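Local coordinates for uncharacterized conserved protein (Pseudomonas syringae pv. tomato, PDB 3ERM) that is an uncharacterised YebG-family protein of unknown function, an all-helical chain present as two copies in the assembly, at residues L39-V42 with L43-V47; V21-K24 with L25-H29. All coordinates share one frame; numbering follows the deposited sequence.

Interaction 1 of 2, residues L39-V42 with L43-V47; sequences LTDV and LIKNV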
ATOM      1  N   LEU A  39      -7.372  -4.857   1.637  1.00 44.69           N
ATOM      2  CA  LEU A  39      -5.916  -4.915   1.428  1.00 45.50           C
ATOM      3  C   LEU A  39      -5.246  -6.190   1.949  1.00 45.17           C
ATOM      4  O   LEU A  39      -4.358  -6.747   1.291  1.00 46.60           O
ATOM      5  CB  LEU A  39      -5.253  -3.749   2.128  1.00 45.78           C
ATOM      6  CG  LEU A  39      -4.535  -2.573   1.458  1.00 47.36           C
ATOM      7  CD1 LEU A  39      -4.755  -2.420  -0.041  1.00 47.48           C
ATOM      8  CD2 LEU A  39      -4.919  -1.299   2.250  1.00 46.96           C
ATOM      9  N   THR A  40      -5.647  -6.616   3.143  1.00 44.39           N
ATOM     10  CA  THR A  40      -5.177  -7.839   3.739  1.00 44.86           C
ATOM     11  C   THR A  40      -5.488  -8.961   2.814  1.00 46.04           C
ATOM     12  O   THR A  40      -4.625  -9.789   2.553  1.00 47.48           O
ATOM     13  CB  THR A  40      -5.900  -8.112   5.038  1.00 44.67           C
ATOM     14  OG1 THR A  40      -5.563  -7.062   5.945  1.00 45.14           O
ATOM     15  CG2 THR A  40      -5.489  -9.508   5.641  1.00 43.92           C
ATOM     16  N   ASP A  41      -6.713  -8.981   2.314  1.00 46.53           N
ATOM     17  CA  ASP A  41      -7.074 -10.036   1.456  1.00 49.43           C
ATOM     18  C   ASP A  41      -6.319 -10.068   0.135  1.00 49.80           C
ATOM     19  O   ASP A  41      -5.977 -11.182  -0.342  1.00 51.39           O
ATOM     20  CB  ASP A  41      -8.544 -10.086   1.160  1.00 52.76           C
ATOM     21  CG  ASP A  41      -8.861 -11.266   0.233  1.00 57.07           C
ATOM     22  OD1 ASP A  41      -8.530 -12.434   0.632  1.00 56.96           O
ATOM     23  OD2 ASP A  41      -9.351 -11.023  -0.918  1.00 58.55           O
ATOM     24  N   VAL A  42      -6.077  -8.907  -0.486  1.00 48.28           N
ATOM     25  CA  VAL A  42      -5.371  -8.941  -1.782  1.00 46.38           C
ATOM     26  C   VAL A  42      -3.910  -9.311  -1.560  1.00 46.80           C
ATOM     27  O   VAL A  42      -3.316  -9.976  -2.389  1.00 48.20           O
ATOM     28  CB  VAL A  42      -5.507  -7.665  -2.700  1.00 45.43           C
ATOM     29  CG1 VAL A  42      -6.894  -7.033  -2.629  1.00 44.06           C
ATOM     30  CG2 VAL A  42      -4.434  -6.674  -2.430  1.00 45.30           C
ATOM     31  N   LEU A  43      -3.354  -8.922  -0.414  1.00 46.29           N
ATOM     32  CA  LEU A  43      -1.966  -9.207  -0.121  1.00 45.51           C
ATOM     33  C   LEU A  43      -1.713 -10.670   0.161  1.00 45.98           C
ATOM     34  O   LEU A  43      -0.768 -11.256  -0.402  1.00 45.94           O
ATOM     35  CB  LEU A  43      -1.445  -8.346   1.017  1.00 44.75           C
ATOM     36  CG  LEU A  43      -1.255  -6.850   0.702  1.00 44.87           C
ATOM     37  CD1 LEU A  43      -0.726  -6.157   1.981  1.00 43.69           C
ATOM     38  CD2 LEU A  43      -0.291  -6.625  -0.469  1.00 44.02           C
ATOM     39  N   ILE A  44      -2.522 -11.289   1.014  1.00 46.39           N
ATOM     40  CA  ILE A  44      -2.301 -12.741   1.206  1.00 47.41           C
ATOM     41  C   ILE A  44      -2.562 -13.556  -0.080  1.00 47.99           C
ATOM     42  O   ILE A  44      -1.951 -14.621  -0.264  1.00 48.76           O
ATOM     43  CB  ILE A  44      -3.053 -13.388   2.416  1.00 46.23           C
ATOM     44  CG1 ILE A  44      -4.572 -13.376   2.228  1.00 45.26           C
ATOM     45  CG2 ILE A  44      -2.614 -12.737   3.701  1.00 46.12           C
ATOM     46  CD1 ILE A  44      -5.296 -14.425   3.130  1.00 43.62           C
ATOM     47  N   LYS A  45      -3.435 -13.060  -0.972  1.00 47.33           N
ATOM     48  CA  LYS A  45      -3.670 -13.779  -2.229  1.00 46.18           C
ATOM     49  C   LYS A  45      -2.557 -13.541  -3.244  1.00 45.23           C
ATOM     50  O   LYS A  45      -2.507 -14.239  -4.239  1.00 45.14           O
ATOM     51  CB  LYS A  45      -5.022 -13.444  -2.862  1.00 46.54           C
ATOM     52  CG  LYS A  45      -6.205 -14.163  -2.272  1.00 48.91           C
ATOM     53  CD  LYS A  45      -7.456 -13.327  -2.482  1.00 50.97           C
ATOM     54  CE  LYS A  45      -8.759 -14.108  -2.307  1.00 52.32           C
ATOM     55  NZ  LYS A  45      -9.950 -13.175  -2.456  1.00 54.10           N
ATOM     56  N   ASN A  46      -1.671 -12.571  -3.023  1.00 43.42           N
ATOM     57  CA  ASN A  46      -0.765 -12.179  -4.120  1.00 43.37           C
ATOM     58  C   ASN A  46       0.681 -12.155  -3.756  1.00 42.51           C
ATOM     59  O   ASN A  46       1.528 -11.981  -4.625  1.00 42.12           O
ATOM     60  CB  ASN A  46      -1.164 -10.824  -4.745  1.00 42.86           C
ATOM     61  CG  ASN A  46      -2.422 -10.934  -5.580  1.00 43.03           C
ATOM     62  OD1 ASN A  46      -2.422 -11.498  -6.692  1.00 41.38           O
ATOM     63  ND2 ASN A  46      -3.517 -10.442  -5.031  1.00 42.43           N
ATOM     64  N   VAL A  47       0.971 -12.307  -2.474  1.00 42.56           N
ATOM     65  CA  VAL A  47       2.365 -12.326  -2.052  1.00 43.41           C
ATOM     66  C   VAL A  47       2.661 -13.660  -1.372  1.00 43.12           C
ATOM     67  O   VAL A  47       2.386 -13.814  -0.178  1.00 43.66           O
ATOM     68  CB  VAL A  47       2.693 -11.129  -1.132  1.00 43.66           C
ATOM     69  CG1 VAL A  47       4.219 -11.032  -0.908  1.00 43.49           C
ATOM     70  CG2 VAL A  47       2.145  -9.830  -1.740  1.00 44.59           C
TER
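The carbonyl oxygen of Val42 receives the side-chain amide of Asn46, ND2 lying 2.7 Å from that O. The N-H points fairly straight at its acceptor (154°), and the oxygen lies close to the amide plane. Asn46 CG sits beside its own backbone N (chi1 -72°), which folds the carboxamide back over the preceding turn. The main-chain N of Asn46 is badly angled for Val42 O and bonds instead to O of Leu43, which also accepts from N of Val47. The short amide thus reaches a carbonyl that the next turn's i+4 N-H does not bond, as suits asparagine near the C-terminal end of a helix.

Upstream, the helix 22-46 is regular: Leu43 N reaches Leu39 O at 2.9 Å and Ile44 N reaches Thr40 O at 3.0 Å. On the outer side, this i to i+4 spacing pairs Asp41 with Lys45. Asp41 swings CG away from its backbone N (chi1 -180°), while the Lys45 chain runs extended until NZ meets OD2 at 2.7 Å on that oxygen's syn lone pair. The two side chains cross at a slant, and Lys45 CD and CE lie along the carboxylate, CE 3.4 Å from Asp41 OD1; the long lysine spans the turn with methylenes as well as charge.

The remaining residues meet the rest of the fold. Leu39 and Leu43, both buried, lie against Ser59 of helix 52-63, and Ile44 rests on Glu52 and Ala55 of that helix. Thr40 turns its hydroxyl OG1 to Ala36 O one turn back. Leu80 and Leu83 of the second subunit pack on Leu39 and Val42, and its Tyr61 packs on Asn46.

Interaction 2 of 2, residues V21-K24 with L25-H29; sequences VDRK and LADAH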
ATOM      1  N   VAL A  21     -20.323  15.888  11.990  1.00 60.88           N
ATOM      2  CA  VAL A  21     -19.008  16.249  12.600  1.00 60.54           C
ATOM      3  C   VAL A  21     -18.271  14.991  13.106  1.00 60.81           C
ATOM      4  O   VAL A  21     -17.197  14.653  12.606  1.00 61.58           O
ATOM      5  CB  VAL A  21     -19.142  17.410  13.661  1.00 60.54           C
ATOM      6  CG1 VAL A  21     -19.903  18.597  13.070  1.00 59.82           C
ATOM      7  CG2 VAL A  21     -19.818  16.955  14.958  1.00 60.53           C
ATOM      8  N   ASP A  22     -18.867  14.259  14.044  1.00 60.69           N
ATOM      9  CA  ASP A  22     -18.247  13.025  14.570  1.00 59.86           C
ATOM     10  C   ASP A  22     -18.736  11.759  13.902  1.00 58.88           C
ATOM     11  O   ASP A  22     -18.019  10.765  13.880  1.00 58.68           O
ATOM     12  CB  ASP A  22     -18.458  12.912  16.074  1.00 60.22           C
ATOM     13  CG  ASP A  22     -17.525  13.803  16.846  1.00 60.51           C
ATOM     14  OD1 ASP A  22     -18.014  14.768  17.486  1.00 59.96           O
ATOM     15  OD2 ASP A  22     -16.300  13.535  16.785  1.00 60.76           O
ATOM     16  N   ARG A  23     -19.966  11.802  13.391  1.00 58.00           N
ATOM     17  CA  ARG A  23     -20.504  10.760  12.523  1.00 57.17           C
ATOM     18  C   ARG A  23     -19.610  10.621  11.299  1.00 57.35           C
ATOM     19  O   ARG A  23     -19.374   9.505  10.822  1.00 57.92           O
ATOM     20  CB  ARG A  23     -21.940  11.087  12.105  1.00 56.67           C
ATOM     21  CG  ARG A  23     -22.432  10.440  10.821  1.00 56.30           C
ATOM     22  CD  ARG A  23     -22.597   8.918  10.941  1.00 56.04           C
ATOM     23  NE  ARG A  23     -23.877   8.518  11.536  1.00 55.33           N
ATOM     24  CZ  ARG A  23     -24.485   7.359  11.291  1.00 54.57           C
ATOM     25  NH1 ARG A  23     -23.945   6.480  10.451  1.00 54.15           N
ATOM     26  NH2 ARG A  23     -25.637   7.077  11.882  1.00 53.62           N
ATOM     27  N   LYS A  24     -19.094  11.745  10.801  1.00 56.37           N
ATOM     28  CA  LYS A  24     -18.150  11.703   9.692  1.00 55.77           C
ATOM     29  C   LYS A  24     -16.822  11.004  10.063  1.00 55.60           C
ATOM     30  O   LYS A  24     -16.233  10.288   9.244  1.00 55.61           O
ATOM     31  CB  LYS A  24     -17.898  13.091   9.141  1.00 55.69           C
ATOM     32  CG  LYS A  24     -19.073  13.694   8.369  1.00 56.43           C
ATOM     33  CD  LYS A  24     -18.574  14.709   7.324  1.00 56.96           C
ATOM     34  CE  LYS A  24     -17.474  15.661   7.895  1.00 57.45           C
ATOM     35  NZ  LYS A  24     -16.783  16.575   6.904  1.00 57.25           N
ATOM     36  N   LEU A  25     -16.369  11.210  11.297  1.00 54.72           N
ATOM     37  CA  LEU A  25     -15.179  10.558  11.825  1.00 53.59           C
ATOM     38  C   LEU A  25     -15.477   9.079  12.107  1.00 53.78           C
ATOM     39  O   LEU A  25     -14.565   8.235  12.132  1.00 53.86           O
ATOM     40  CB  LEU A  25     -14.776  11.245  13.120  1.00 53.76           C
ATOM     41  CG  LEU A  25     -13.333  11.411  13.589  1.00 53.46           C
ATOM     42  CD1 LEU A  25     -13.345  12.560  14.617  1.00 53.36           C
ATOM     43  CD2 LEU A  25     -12.727  10.107  14.167  1.00 53.11           C
ATOM     44  N   ALA A  26     -16.760   8.786  12.330  1.00 53.00           N
ATOM     45  CA  ALA A  26     -17.239   7.416  12.475  1.00 52.31           C
ATOM     46  C   ALA A  26     -17.236   6.699  11.129  1.00 52.05           C
ATOM     47  O   ALA A  26     -16.746   5.573  11.026  1.00 51.72           O
ATOM     48  CB  ALA A  26     -18.639   7.393  13.089  1.00 51.32           C
ATOM     49  N   ASP A  27     -17.801   7.358  10.114  1.00 52.34           N
ATOM     50  CA  ASP A  27     -17.808   6.857   8.735  1.00 52.03           C
ATOM     51  C   ASP A  27     -16.383   6.664   8.210  1.00 51.69           C
ATOM     52  O   ASP A  27     -16.080   5.615   7.622  1.00 52.65           O
ATOM     53  CB  ASP A  27     -18.594   7.794   7.803  1.00 52.69           C
ATOM     54  CG  ASP A  27     -20.056   8.002   8.239  1.00 52.81           C
ATOM     55  OD1 ASP A  27     -20.535   9.156   8.163  1.00 53.04           O
ATOM     56  OD2 ASP A  27     -20.731   7.031   8.644  1.00 52.73           O
ATOM     57  N   ALA A  28     -15.503   7.640   8.453  1.00 50.55           N
ATOM     58  CA  ALA A  28     -14.095   7.516   8.042  1.00 50.01           C
ATOM     59  C   ALA A  28     -13.357   6.348   8.703  1.00 50.23           C
ATOM     60  O   ALA A  28     -12.670   5.586   8.020  1.00 51.44           O
ATOM     61  CB  ALA A  28     -13.341   8.811   8.236  1.00 49.18           C
ATOM     62  N   HIS A  29     -13.498   6.181  10.013  1.00 50.07           N
ATOM     63  CA  HIS A  29     -12.824   5.069  10.677  1.00 49.99           C
ATOM     64  C   HIS A  29     -13.299   3.714  10.147  1.00 49.93           C
ATOM     65  O   HIS A  29     -12.515   2.760  10.078  1.00 47.39           O
ATOM     66  CB  HIS A  29     -13.017   5.118  12.190  1.00 50.12           C
ATOM     67  CG  HIS A  29     -12.386   3.957  12.905  1.00 50.24           C
ATOM     68  ND1 HIS A  29     -13.101   2.837  13.290  1.00 49.91           N
ATOM     69  CD2 HIS A  29     -11.103   3.732  13.277  1.00 49.61           C
ATOM     70  CE1 HIS A  29     -12.289   1.982  13.887  1.00 49.79           C
ATOM     71  NE2 HIS A  29     -11.074   2.504  13.899  1.00 50.07           N
TER
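This is a surface contact between successive turns at the start of helix 22-46, and the modelled chain itself begins with Val21. Three i to i+4 backbone bonds, at 2.8 to 2.9 Å, join the first turns of the helix: Ala26 N to Asp22 O, Asp27 N to Arg23 O and Ala28 N to Lys24 O.

Over this backbone, Arg23 and Asp27 form a long salt bridge, with NH1 3.7 Å from OD2. The arginine leaves the helix with CG turned away from its backbone N, then bends at chi2 and chi3, a path that carries the guanidinium across to the aspartate. OD2 lies at the edge of that group, in its plane, although the guanidinium and carboxylate planes are turned 38° apart. Arg23 CD also lies 3.5 Å from Asp27 OD1, giving the carboxylate an aliphatic neighbour. Asp22 and Leu25 run side by side in the same direction, OD2 3.8 Å from CD1. Ala26 and Ala28 suit the exposed turns as small, helix-favouring residues.

Asp27 OD1 comes 2.9 Å from Arg23 O, and two acceptors so close should repel. The arginine charge and the N-terminal end of the helix may offset this, and the long separation of the charges implies a loose electrostatic tie at the exposed surface of the assembly.

Overall arrangement
Both interactions lie on helix 22-46, on opposite sides of the chain's centre, with about 27 Å between their centres and no touch between them. Interaction 2 is a surface contact close to the N-terminal end of the helix, and no other protein chain of the assembly reaches its segments. Interaction 1, near the C-terminal end, is partly buried between helix 52-63 and the second subunit. Each has an i to i+4 acid-base pair, but the lysine pair of interaction 1 is short and the arginine pair of interaction 2 long. Interaction 1 adds buried leucines and a side-chain amide on a carbonyl near the helix's C-terminal end; interaction 2 is mostly charged residues and alanines.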